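PDB 4BJJ: transcription factor tau subunit sfc1 from Schizosaccharomyces pombe, which is part of the tauA module that binds box A promoter sites of tRNA genes in TFIIIC, the factor that assembles TFIIIB for RNA polymerase III recruitment. Local coordinates for residues G20-N23 with A27-Q30. The protein carries 3 engineered substitutions. Residues are numbered along the deposited sequence; the frame is centred on the assembly and turned at random.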
loop_
_atom_site.group_PDB
_atom_site.type_symbol
_atom_site.label_atom_id
_atom_site.label_comp_id
_atom_site.label_asym_id
_atom_site.label_seq_id
_atom_site.Cartn_x
_atom_site.Cartn_y
_atom_site.Cartn_z
ATOM N N GLY A 20 -12.902 6.463 0.835
ATOM C CA GLY A 20 -13.634 6.971 -0.319
ATOM C C GLY A 20 -12.951 6.878 -1.678
ATOM O O GLY A 20 -12.104 6.039 -1.902
ATOM N N PHE A 21 -13.330 7.776 -2.579
ATOM C CA PHE A 21 -13.042 7.612 -3.990
ATOM C C PHE A 21 -12.583 8.877 -4.663
ATOM O O PHE A 21 -13.009 9.983 -4.325
ATOM C CB PHE A 21 -14.301 7.092 -4.677
ATOM C CG PHE A 21 -14.843 5.855 -4.026
ATOM C CD1 PHE A 21 -14.232 4.629 -4.241
ATOM C CD2 PHE A 21 -15.920 5.929 -3.159
ATOM C CE1 PHE A 21 -14.698 3.494 -3.620
ATOM C CE2 PHE A 21 -16.401 4.798 -2.528
ATOM C CZ PHE A 21 -15.794 3.575 -2.752
ATOM N N ALA A 22 -11.716 8.688 -5.645
ATOM C CA ALA A 22 -11.019 9.793 -6.285
ATOM C C ALA A 22 -11.684 10.347 -7.559
ATOM O O ALA A 22 -10.993 10.909 -8.398
ATOM C CB ALA A 22 -9.590 9.366 -6.588
ATOM N N ASN A 23 -13.004 10.233 -7.697
ATOM C CA ASN A 23 -13.665 10.684 -8.930
ATOM C C ASN A 23 -13.466 12.184 -9.120
ATOM O O ASN A 23 -13.267 12.658 -10.241
ATOM C CB ASN A 23 -15.164 10.350 -8.935
ATOM C CG ASN A 23 -15.468 8.938 -8.414
ATOM O OD1 ASN A 23 -15.115 7.933 -9.046
ATOM N ND2 ASN A 23 -16.141 8.861 -7.264
ATOM N N ALA A 27 -11.479 17.462 -4.607
ATOM C CA ALA A 27 -12.297 17.147 -3.441
ATOM C C ALA A 27 -11.686 15.995 -2.664
ATOM O O ALA A 27 -11.649 16.029 -1.442
ATOM C CB ALA A 27 -13.698 16.791 -3.859
ATOM N N PHE A 28 -11.198 14.988 -3.388
ATOM C CA PHE A 28 -10.638 13.802 -2.768
ATOM C C PHE A 28 -9.430 14.136 -1.905
ATOM O O PHE A 28 -9.376 13.723 -0.757
ATOM C CB PHE A 28 -10.277 12.777 -3.837
ATOM C CG PHE A 28 -9.507 11.597 -3.332
ATOM C CD1 PHE A 28 -10.150 10.559 -2.679
ATOM C CD2 PHE A 28 -8.132 11.516 -3.539
ATOM C CE1 PHE A 28 -9.434 9.453 -2.229
ATOM C CE2 PHE A 28 -7.410 10.430 -3.096
ATOM C CZ PHE A 28 -8.062 9.384 -2.438
ATOM N N PHE A 29 -8.470 14.871 -2.459
ATOM C CA PHE A 29 -7.265 15.250 -1.725
ATOM C C PHE A 29 -7.582 16.202 -0.593
ATOM O O PHE A 29 -6.922 16.203 0.440
ATOM C CB PHE A 29 -6.286 15.945 -2.649
ATOM C CG PHE A 29 -5.639 15.036 -3.625
ATOM C CD1 PHE A 29 -5.057 13.852 -3.204
ATOM C CD2 PHE A 29 -5.597 15.367 -4.964
ATOM C CE1 PHE A 29 -4.456 13.011 -4.104
ATOM C CE2 PHE A 29 -4.994 14.536 -5.860
ATOM C CZ PHE A 29 -4.416 13.354 -5.431
ATOM N N GLN A 30 -8.593 17.020 -0.809
ATOM C CA GLN A 30 -9.019 17.970 0.193
ATOM C C GLN A 30 -9.545 17.272 1.460
ATOM O O GLN A 30 -9.431 17.828 2.568
ATOM C CB GLN A 30 -10.060 18.907 -0.409
ATOM C CG GLN A 30 -10.442 20.065 0.475
ATOM C CD GLN A 30 -9.237 20.812 0.997
ATOM O OE1 GLN A 30 -8.259 21.037 0.260
ATOM N NE2 GLN A 30 -9.276 21.162 2.295
#
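With CG anti to the backbone N (chi1 171°), the Phe-28 side chain leaves helix 25-30 in the direction of residues 20-22, and chi2 of 79° turns the ring so that one face meets Ala-22. The heavy-atom geometry fits a CH-pi contact: Ala-22 CB stands 4.0 Å from the centroid of the Phe-28 ring, only 11° off the ring normal, so the methyl sits over the middle of the face. The Ala-22 main chain reaches the root of the same ring, CA lying 3.8 Å from Phe-28 CG. The carbonyl of Phe-21 comes in obliquely, with its O 3.3 Å from Phe-28 CD1, whereas the Phe-21 side chain starts away from the helix. More distant is the Gly-20 carbonyl, whose O is 4.3 Å from Phe-28 CE1. No hydrogen bond joins the two segments, and they bury 139 Å² in all, Phe-28 supplying the largest share; the contact rests on van der Waals packing against the ring, chiefly from Ala-22 and the Phe-21 carbonyl. Shortening Phe-28 to an alanine is likely to strip the Ala-22 methyl of the ring face it rests on and open a gap between loop and helix. The Phe-28 ring also meets His-18, at the end of strand 12-18. Ala-22 and Phe-28 both pack on apolar side chains of the partner protein's chain, and Gly-20 O accepts a hydrogen bond from a polar side chain there. The arrangement is a local strand-loop-helix connection within the Sfc7-interacting domain, in a region assigned to the Tau95 triple-barrel family, where an aromatic residue of the helix folds back on the loop beside the subunit interface.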